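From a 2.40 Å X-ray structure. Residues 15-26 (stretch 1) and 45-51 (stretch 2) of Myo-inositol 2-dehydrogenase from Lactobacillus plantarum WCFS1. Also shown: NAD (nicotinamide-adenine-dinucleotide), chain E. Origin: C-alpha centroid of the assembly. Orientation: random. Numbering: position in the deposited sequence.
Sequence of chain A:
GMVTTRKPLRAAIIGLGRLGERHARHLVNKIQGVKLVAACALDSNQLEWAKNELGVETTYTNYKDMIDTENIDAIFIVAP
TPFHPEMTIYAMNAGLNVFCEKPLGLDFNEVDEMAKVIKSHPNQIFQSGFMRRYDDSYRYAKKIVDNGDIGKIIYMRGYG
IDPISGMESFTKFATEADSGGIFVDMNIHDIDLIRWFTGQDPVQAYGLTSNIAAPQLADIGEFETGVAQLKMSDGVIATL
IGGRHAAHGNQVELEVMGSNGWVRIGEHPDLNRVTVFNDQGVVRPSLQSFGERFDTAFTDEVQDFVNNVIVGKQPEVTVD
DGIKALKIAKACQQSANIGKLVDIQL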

# COMPACT_ATOMS: atom_id res chain seq x y z
N GLY A 15 26.44 -26.96 -14.22
CA GLY A 15 26.05 -26.35 -12.95
C GLY A 15 24.60 -26.59 -12.60
O GLY A 15 23.70 -26.35 -13.41
N LEU A 16 24.37 -27.08 -11.38
CA LEU A 16 23.02 -27.35 -10.89
C LEU A 16 22.81 -26.78 -9.48
O LEU A 16 22.06 -27.35 -8.68
CB LEU A 16 22.74 -28.86 -10.91
CG LEU A 16 22.77 -29.61 -12.25
CD1 LEU A 16 22.71 -31.11 -12.02
CD2 LEU A 16 21.64 -29.16 -13.17
N GLY A 17 23.45 -25.65 -9.21
CA GLY A 17 23.37 -25.01 -7.90
C GLY A 17 22.12 -24.17 -7.71
O GLY A 17 21.04 -24.55 -8.14
N ARG A 18 22.29 -23.02 -7.06
CA ARG A 18 21.18 -22.12 -6.73
C ARG A 18 20.32 -21.74 -7.94
O ARG A 18 19.08 -21.72 -7.85
CB ARG A 18 21.71 -20.85 -6.05
CG ARG A 18 22.20 -21.07 -4.62
CD ARG A 18 23.27 -20.07 -4.20
NE ARG A 18 22.83 -18.68 -4.28
CZ ARG A 18 23.48 -17.71 -4.92
NH1 ARG A 18 24.62 -17.95 -5.54
NH2 ARG A 18 22.98 -16.47 -4.92
N LEU A 19 20.97 -21.46 -9.06
CA LEU A 19 20.27 -21.11 -10.29
C LEU A 19 20.18 -22.28 -11.25
O LEU A 19 19.17 -22.45 -11.94
CB LEU A 19 20.91 -19.89 -10.95
CG LEU A 19 20.24 -19.32 -12.21
CD1 LEU A 19 18.76 -19.03 -12.00
CD2 LEU A 19 20.97 -18.09 -12.66
N GLY A 20 21.24 -23.09 -11.28
CA GLY A 20 21.32 -24.26 -12.16
C GLY A 20 20.13 -25.19 -12.06
O GLY A 20 19.57 -25.61 -13.07
N GLU A 21 19.73 -25.50 -10.82
CA GLU A 21 18.61 -26.42 -10.58
C GLU A 21 17.27 -25.88 -11.10
O GLU A 21 16.42 -26.66 -11.54
CB GLU A 21 18.52 -26.80 -9.09
CG GLU A 21 18.04 -25.70 -8.15
CD GLU A 21 17.79 -26.20 -6.74
OE1 GLU A 21 18.61 -27.01 -6.24
OE2 GLU A 21 16.79 -25.78 -6.13
N ARG A 22 17.10 -24.56 -11.05
CA ARG A 22 15.89 -23.91 -11.55
C ARG A 22 15.85 -23.92 -13.08
O ARG A 22 14.83 -24.26 -13.68
CB ARG A 22 15.79 -22.48 -11.00
CG ARG A 22 14.43 -21.82 -11.21
CD ARG A 22 14.37 -20.44 -10.58
NE ARG A 22 14.42 -20.48 -9.12
CZ ARG A 22 13.37 -20.72 -8.33
NH1 ARG A 22 12.17 -20.93 -8.85
NH2 ARG A 22 13.53 -20.73 -7.02
N HIS A 23 16.98 -23.55 -13.70
CA HIS A 23 17.14 -23.63 -15.15
C HIS A 23 16.88 -25.04 -15.68
O HIS A 23 16.21 -25.20 -16.70
CB HIS A 23 18.55 -23.19 -15.57
CG HIS A 23 18.69 -21.71 -15.75
ND1 HIS A 23 17.70 -20.93 -16.31
CD2 HIS A 23 19.73 -20.88 -15.48
CE1 HIS A 23 18.12 -19.67 -16.35
NE2 HIS A 23 19.34 -19.62 -15.86
N ALA A 24 17.41 -26.05 -14.99
CA ALA A 24 17.24 -27.45 -15.37
C ALA A 24 15.78 -27.89 -15.28
O ALA A 24 15.30 -28.61 -16.15
CB ALA A 24 18.13 -28.35 -14.52
N ARG A 25 15.09 -27.46 -14.23
CA ARG A 25 13.67 -27.74 -14.05
C ARG A 25 12.83 -27.16 -15.19
O ARG A 25 11.98 -27.86 -15.75
CB ARG A 25 13.17 -27.21 -12.71
CG ARG A 25 13.53 -28.07 -11.51
CD ARG A 25 12.87 -27.53 -10.25
NE ARG A 25 13.14 -28.36 -9.08
CZ ARG A 25 13.99 -28.04 -8.10
NH1 ARG A 25 14.66 -26.89 -8.13
NH2 ARG A 25 14.16 -28.87 -7.08
N HIS A 26 13.08 -25.89 -15.54
CA HIS A 26 12.36 -25.22 -16.62
C HIS A 26 12.64 -25.89 -17.96
O HIS A 26 11.75 -26.02 -18.80
CB HIS A 26 12.75 -23.74 -16.71
CG HIS A 26 12.34 -22.92 -15.53
ND1 HIS A 26 13.00 -21.78 -15.16
CD2 HIS A 26 11.33 -23.08 -14.64
CE1 HIS A 26 12.42 -21.26 -14.09
NE2 HIS A 26 11.41 -22.04 -13.75
PA NAD E . 26.31 -22.34 -7.13
O1A NAD E . 25.09 -22.46 -6.31
O2A NAD E . 27.54 -22.36 -6.30
O5B NAD E . 26.32 -23.53 -8.22
C5B NAD E . 27.48 -23.79 -9.00
C4B NAD E . 27.34 -25.15 -9.67
O4B NAD E . 28.33 -25.31 -10.68
C3B NAD E . 27.52 -26.30 -8.70
O3B NAD E . 26.47 -27.22 -8.93
C2B NAD E . 28.85 -26.92 -9.05
O2B NAD E . 28.86 -28.32 -8.90
C1B NAD E . 29.04 -26.52 -10.50
N9A NAD E . 30.47 -26.34 -10.84
C8A NAD E . 31.38 -25.55 -10.18
N7A NAD E . 32.58 -25.65 -10.80
C5A NAD E . 32.44 -26.49 -11.85
C6A NAD E . 33.35 -26.95 -12.80
N6A NAD E . 34.53 -26.35 -12.92
N1A NAD E . 32.92 -27.83 -13.78
C2A NAD E . 31.60 -28.26 -13.80
N3A NAD E . 30.71 -27.81 -12.85
C4A NAD E . 31.12 -26.94 -11.88
O3 NAD E . 26.27 -21.00 -8.02
PN NAD E . 24.89 -20.38 -8.56
O1N NAD E . 24.01 -21.48 -9.03
O2N NAD E . 24.42 -19.42 -7.54
O5D NAD E . 25.32 -19.50 -9.83
C5D NAD E . 26.16 -19.98 -10.86
C4D NAD E . 26.33 -18.86 -11.88
O4D NAD E . 25.08 -18.22 -12.12
C3D NAD E . 27.30 -17.79 -11.40
O3D NAD E . 28.23 -17.53 -12.41
C2D NAD E . 26.43 -16.57 -11.14
O2D NAD E . 27.07 -15.38 -11.52
C1D NAD E . 25.18 -16.82 -11.97
N1N NAD E . 23.97 -16.27 -11.32
C2N NAD E . 23.15 -15.45 -12.04
C3N NAD E . 22.00 -14.91 -11.46
C7N NAD E . 20.99 -14.15 -12.29
O7N NAD E . 20.11 -13.27 -11.64
N7N NAD E . 20.95 -14.33 -13.62
C4N NAD E . 21.70 -15.20 -10.13
C5N NAD E . 22.54 -16.03 -9.40
C6N NAD E . 23.68 -16.56 -10.01
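Stretch 2 (45-51) NQLEWAK

Stretch 2 is helical throughout, a segment of a longer helix, and it packs against both the loop and the helix of stretch 1. Its N-terminal part faces the glycine-rich loop, where the CA atoms of L16 and Q46 lie 6.4 Å apart, while W49, one turn further on, reaches the helix that starts at G20. The contact is small, burying 343 Å² in all, and no hydrogen bond crosses it directly; the direct contact consists of packing.

The principal bump of stretch 1 is L16. Its side chain (chi1 m, chi2 t) points toward the helix and fits into a hollow made by Q46, L47, W49 and A50. L16 CD1 settles 3.4 Å from the carbonyl Q46 O, 4.0 Å from A50 CB and 4.4 Å from L47 CD2; the small methyl of A50 forms part of the wall that this branch meets. Both methyls lie near the indole, L16 CD2 4.5 Å from W49 CZ3 and L16 CD1 4.6 Å from W49 CE3; CD2 sits at the ring edge, near its plane.

W49 (chi1 t) is the answering bump of stretch 2 and has the largest covered area. The far edge of its six-membered ring meets the first turn of the helix in stretch 1, placing W49 CH2 3.5 Å from E21 O and 3.6 Å from E21 CB. R25 closes this site: its extended side chain brings NH2 to 3.5 Å from W49 CZ2, which lies over one face of the guanidinium. A salt bridge from R25 NH1 to E21 OE2, 3.1 Å long, ties the two neighbours together beside the indole.

At the loop end, the cofactor joins the stretches. NAD O3B donates a hydrogen bond to Q46 OE1 (2.5 Å) and accepts one from L16 N (3.2 Å), bridging the two segments beside their closest backbone approach.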

# COMPACT_ATOMS: atom_id res chain seq x y z
N ASN A 45 25.46 -35.55 -5.60
CA ASN A 45 24.04 -35.59 -5.25
C ASN A 45 23.16 -34.79 -6.20
O ASN A 45 22.01 -35.15 -6.44
CB ASN A 45 23.83 -35.13 -3.81
CG ASN A 45 24.46 -36.06 -2.79
OD1 ASN A 45 24.50 -37.28 -2.98
ND2 ASN A 45 24.95 -35.49 -1.70
N GLN A 46 23.72 -33.70 -6.74
CA GLN A 46 23.02 -32.88 -7.72
C GLN A 46 22.85 -33.62 -9.05
O GLN A 46 21.82 -33.49 -9.72
CB GLN A 46 23.75 -31.56 -7.94
CG GLN A 46 23.67 -30.60 -6.75
CD GLN A 46 24.49 -29.34 -6.95
OE1 GLN A 46 25.04 -29.11 -8.03
NE2 GLN A 46 24.58 -28.52 -5.91
N LEU A 47 23.87 -34.39 -9.42
CA LEU A 47 23.84 -35.18 -10.65
C LEU A 47 22.88 -36.36 -10.54
O LEU A 47 22.18 -36.69 -11.51
CB LEU A 47 25.25 -35.66 -11.02
CG LEU A 47 26.29 -34.60 -11.41
CD1 LEU A 47 27.68 -35.21 -11.45
CD2 LEU A 47 25.94 -33.94 -12.74
N GLU A 48 22.84 -36.98 -9.36
CA GLU A 48 21.88 -38.05 -9.08
C GLU A 48 20.45 -37.53 -9.14
O GLU A 48 19.55 -38.21 -9.64
CB GLU A 48 22.14 -38.67 -7.70
CG GLU A 48 23.35 -39.59 -7.65
CD GLU A 48 23.60 -40.15 -6.26
OE1 GLU A 48 23.39 -39.42 -5.27
OE2 GLU A 48 24.02 -41.33 -6.16
N TRP A 49 20.25 -36.32 -8.62
CA TRP A 49 18.96 -35.63 -8.67
C TRP A 49 18.51 -35.39 -10.12
O TRP A 49 17.33 -35.55 -10.44
CB TRP A 49 19.04 -34.30 -7.90
CG TRP A 49 17.86 -33.39 -8.12
CD1 TRP A 49 16.61 -33.52 -7.57
CD2 TRP A 49 17.82 -32.21 -8.93
NE1 TRP A 49 15.80 -32.50 -8.00
CE2 TRP A 49 16.52 -31.68 -8.84
CE3 TRP A 49 18.76 -31.56 -9.74
CZ2 TRP A 49 16.13 -30.52 -9.51
CZ3 TRP A 49 18.37 -30.40 -10.41
CH2 TRP A 49 17.07 -29.90 -10.29
N ALA A 50 19.45 -35.01 -10.98
CA ALA A 50 19.18 -34.78 -12.40
C ALA A 50 18.72 -36.05 -13.10
O ALA A 50 17.78 -36.02 -13.90
CB ALA A 50 20.39 -34.18 -13.09
N LYS A 51 19.37 -37.17 -12.80
CA LYS A 51 19.01 -38.47 -13.38
C LYS A 51 17.69 -39.02 -12.83
O LYS A 51 16.81 -39.39 -13.60
CB LYS A 51 20.13 -39.49 -13.16
CG LYS A 51 21.34 -39.33 -14.08
CD LYS A 51 22.26 -40.54 -14.01